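Local coordinates for resiniferatoxin-binding, phosphotriesterase-related protein (PDB 3K2G), which binds resiniferatoxin and carries two zinc ions in a phosphotriesterase-family TIM barrel, possibly acting as a phosphoric diester hydrolase, at the interface of chains A and B. Numbering follows the deposited sequence. Chains: chain A/B, Resiniferatoxin-binding, phosphotriesterase-related protein.

The interface of chains A and B. Residues chain A 218, 247, 250-251, 254-255; chain B 250-251, 254, 293, 295.
The imidazole of B:His293 takes A:Val247 on one face: methyl CG1 stands over the ring centre, 3.4 Å from the centroid, a CH-pi contact. That methyl lies anti to the backbone N (chi1 175°), which points it at the partner chain, and it also meets B:Ala250 CB at 3.5 Å. The phenol ring of B:Tyr295 is bracketed within its own chain, with the carbonyl oxygens of B:His293 and B:Ala250 over opposite faces toward the rim and B:Gln254 OE1 at its edge. B:Tyr295 OH donates to that amide oxygen, B:Gln254 OE1, over 2.6 Å, tilted from the carbonyl plane, so the hydroxyl helps fix the amide's rotation. The amide then lies nearly parallel to the guanidinium plane of A:Arg255 (6° apart), but it is the aliphatic stem of A:Arg255, not its guanidinium, that packs on the amide, CG lying 3.5 Å from B:Gln254 CD.

On the A side the ring of A:His218 is held at both nitrogens. A:Arg255 NH1 reaches ND1 of A:His218 at 3.0 Å, within both planes and nearly straight (161° at H), while NE2 of A:His218 shares a 2.9 Å hydrogen bond with A:Thr251 OG1. The threonine hydroxyl also donates to A:Val247 O. With OG1 committed to its own chain, A:Thr251 turns CG2 toward B:Tyr295, the two side chains meeting tip to tip.

The hydrogen bonds described all run within one chain, and no hydrogen bond or salt bridge crosses this patch, which hides 299 Å² of protein surface summed over both chains. A two-fold axis repeats each contact with the chains exchanged, plausibly a dimer contact within the deposited tetramer. Helix 246-255, following strand 234-236, lies on the outside of the TIM barrel, so the chains meet through outer helices, flanked by A:His218 near the start of helix 217-226 and by the B:His293 and B:Tyr295 loop after helix 280-292.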
ATOM      1  N   HIS A 218     -21.868  -8.474   3.795  1.00 17.70           N
ATOM      2  CA  HIS A 218     -22.066  -9.726   3.057  1.00 18.77           C
ATOM      3  C   HIS A 218     -23.061 -10.636   3.771  1.00 18.59           C
ATOM      4  O   HIS A 218     -23.836 -11.354   3.135  1.00 18.44           O
ATOM      5  CB  HIS A 218     -20.726 -10.444   2.821  1.00 18.80           C
ATOM      6  CG  HIS A 218     -20.000  -9.959   1.603  1.00 17.13           C
ATOM      7  ND1 HIS A 218     -20.522 -10.074   0.333  1.00 16.49           N
ATOM      8  CD2 HIS A 218     -18.816  -9.316   1.465  1.00 17.97           C
ATOM      9  CE1 HIS A 218     -19.695  -9.522  -0.535  1.00 17.98           C
ATOM     10  NE2 HIS A 218     -18.652  -9.053   0.126  1.00 18.68           N
ATOM     11  N   VAL A 247     -11.744  -4.268  -1.394  1.00 14.55           N
ATOM     12  CA  VAL A 247     -12.208  -5.602  -1.779  1.00 14.62           C
ATOM     13  C   VAL A 247     -13.594  -5.845  -1.188  1.00 11.37           C
ATOM     14  O   VAL A 247     -14.481  -6.369  -1.859  1.00 13.71           O
ATOM     15  CB  VAL A 247     -11.233  -6.703  -1.288  1.00 14.78           C
ATOM     16  CG1 VAL A 247     -11.806  -8.092  -1.588  1.00 15.50           C
ATOM     17  CG2 VAL A 247      -9.886  -6.540  -1.980  1.00 13.32           C
ATOM     18  N   ALA A 250     -15.967  -3.493  -3.220  1.00 13.49           N
ATOM     19  CA  ALA A 250     -16.121  -3.909  -4.611  1.00 14.24           C
ATOM     20  C   ALA A 250     -16.875  -5.224  -4.749  1.00 15.19           C
ATOM     21  O   ALA A 250     -17.667  -5.388  -5.673  1.00 15.31           O
ATOM     22  CB  ALA A 250     -14.766  -4.034  -5.279  1.00 12.57           C
ATOM     23  N   THR A 251     -16.621  -6.169  -3.852  1.00 14.14           N
ATOM     24  CA  THR A 251     -17.314  -7.442  -3.953  1.00 14.13           C
ATOM     25  C   THR A 251     -18.791  -7.258  -3.640  1.00 14.70           C
ATOM     26  O   THR A 251     -19.633  -7.933  -4.225  1.00 14.75           O
ATOM     27  CB  THR A 251     -16.697  -8.514  -3.026  1.00 13.81           C
ATOM     28  OG1 THR A 251     -16.609  -8.011  -1.687  1.00 12.12           O
ATOM     29  CG2 THR A 251     -15.309  -8.911  -3.540  1.00 14.29           C
ATOM     30  N   GLN A 254     -20.305  -5.983  -6.705  1.00 14.85           N
ATOM     31  CA  GLN A 254     -20.397  -7.053  -7.704  1.00 14.41           C
ATOM     32  C   GLN A 254     -21.614  -7.943  -7.442  1.00 16.24           C
ATOM     33  O   GLN A 254     -22.158  -8.548  -8.364  1.00 16.28           O
ATOM     34  CB  GLN A 254     -19.121  -7.909  -7.695  1.00 15.53           C
ATOM     35  CG  GLN A 254     -19.102  -9.023  -8.741  1.00 15.31           C
ATOM     36  CD  GLN A 254     -19.246  -8.506 -10.159  1.00 17.51           C
ATOM     37  OE1 GLN A 254     -18.385  -7.788 -10.663  1.00 15.87           O
ATOM     38  NE2 GLN A 254     -20.341  -8.873 -10.810  1.00 15.82           N
ATOM     39  N   ARG A 255     -22.037  -8.045  -6.186  1.00 15.96           N
ATOM     40  CA  ARG A 255     -23.210  -8.858  -5.893  1.00 16.39           C
ATOM     41  C   ARG A 255     -24.462  -8.134  -6.386  1.00 16.55           C
ATOM     42  O   ARG A 255     -25.520  -8.743  -6.533  1.00 16.74           O
ATOM     43  CB  ARG A 255     -23.305  -9.175  -4.398  1.00 16.23           C
ATOM     44  CG  ARG A 255     -22.257 -10.193  -3.950  1.00 17.91           C
ATOM     45  CD  ARG A 255     -22.391 -10.565  -2.478  1.00 17.86           C
ATOM     46  NE  ARG A 255     -23.569 -11.379  -2.199  1.00 15.80           N
ATOM     47  CZ  ARG A 255     -23.864 -11.871  -0.997  1.00 17.91           C
ATOM     48  NH1 ARG A 255     -23.066 -11.629   0.037  1.00 15.07           N
ATOM     49  NH2 ARG A 255     -24.950 -12.616  -0.829  1.00 17.77           N
TER
ATOM     50  N   ALA B 250     -10.751 -10.756  -6.606  1.00 14.01           N
ATOM     51  CA  ALA B 250     -11.855 -11.049  -5.708  1.00 14.88           C
ATOM     52  C   ALA B 250     -13.225 -10.864  -6.355  1.00 14.63           C
ATOM     53  O   ALA B 250     -14.136 -11.649  -6.099  1.00 12.36           O
ATOM     54  CB  ALA B 250     -11.753 -10.194  -4.445  1.00 15.44           C
ATOM     55  N   THR B 251     -13.386  -9.847  -7.195  1.00 14.07           N
ATOM     56  CA  THR B 251     -14.693  -9.653  -7.806  1.00 14.12           C
ATOM     57  C   THR B 251     -15.019 -10.775  -8.781  1.00 14.44           C
ATOM     58  O   THR B 251     -16.178 -11.158  -8.931  1.00 11.42           O
ATOM     59  CB  THR B 251     -14.819  -8.274  -8.509  1.00 13.01           C
ATOM     60  OG1 THR B 251     -13.753  -8.090  -9.447  1.00 11.16           O
ATOM     61  CG2 THR B 251     -14.801  -7.162  -7.470  1.00 13.06           C
ATOM     62  N   GLN B 254     -16.131 -13.627  -6.822  1.00 13.99           N
ATOM     63  CA  GLN B 254     -17.489 -13.347  -6.367  1.00 14.49           C
ATOM     64  C   GLN B 254     -18.509 -13.704  -7.455  1.00 14.90           C
ATOM     65  O   GLN B 254     -19.596 -14.204  -7.151  1.00 14.51           O
ATOM     66  CB  GLN B 254     -17.626 -11.872  -5.971  1.00 13.53           C
ATOM     67  CG  GLN B 254     -19.026 -11.482  -5.498  1.00 15.54           C
ATOM     68  CD  GLN B 254     -19.470 -12.255  -4.274  1.00 15.81           C
ATOM     69  OE1 GLN B 254     -18.856 -12.165  -3.203  1.00 14.33           O
ATOM     70  NE2 GLN B 254     -20.545 -13.016  -4.417  1.00 14.96           N
ATOM     71  N   HIS B 293     -10.972 -13.220   2.306  1.00 23.68           N
ATOM     72  CA  HIS B 293     -12.227 -12.612   1.895  1.00 24.04           C
ATOM     73  C   HIS B 293     -13.308 -13.656   1.622  1.00 22.49           C
ATOM     74  O   HIS B 293     -14.382 -13.330   1.118  1.00 21.55           O
ATOM     75  CB  HIS B 293     -11.983 -11.721   0.676  1.00 28.27           C
ATOM     76  CG  HIS B 293     -11.218 -10.475   1.001  1.00 31.59           C
ATOM     77  ND1 HIS B 293     -11.752  -9.456   1.763  1.00 33.80           N
ATOM     78  CD2 HIS B 293      -9.943 -10.111   0.728  1.00 32.62           C
ATOM     79  CE1 HIS B 293     -10.836  -8.521   1.948  1.00 32.34           C
ATOM     80  NE2 HIS B 293      -9.729  -8.895   1.331  1.00 33.26           N
ATOM     81  N   TYR B 295     -13.069 -16.516  -0.400  1.00 18.70           N
ATOM     82  CA  TYR B 295     -13.093 -17.126  -1.724  1.00 17.86           C
ATOM     83  C   TYR B 295     -12.194 -18.347  -1.893  1.00 18.13           C
ATOM     84  O   TYR B 295     -11.812 -18.684  -3.015  1.00 15.30           O
ATOM     85  CB  TYR B 295     -12.728 -16.076  -2.770  1.00 17.65           C
ATOM     86  CG  TYR B 295     -13.677 -14.912  -2.760  1.00 18.01           C
ATOM     87  CD1 TYR B 295     -15.014 -15.082  -3.109  1.00 16.38           C
ATOM     88  CD2 TYR B 295     -13.256 -13.647  -2.352  1.00 17.16           C
ATOM     89  CE1 TYR B 295     -15.912 -14.022  -3.048  1.00 18.85           C
ATOM     90  CE2 TYR B 295     -14.146 -12.579  -2.287  1.00 17.56           C
ATOM     91  CZ  TYR B 295     -15.472 -12.771  -2.635  1.00 18.44           C
ATOM     92  OH  TYR B 295     -16.358 -11.712  -2.581  1.00 16.96           O
TER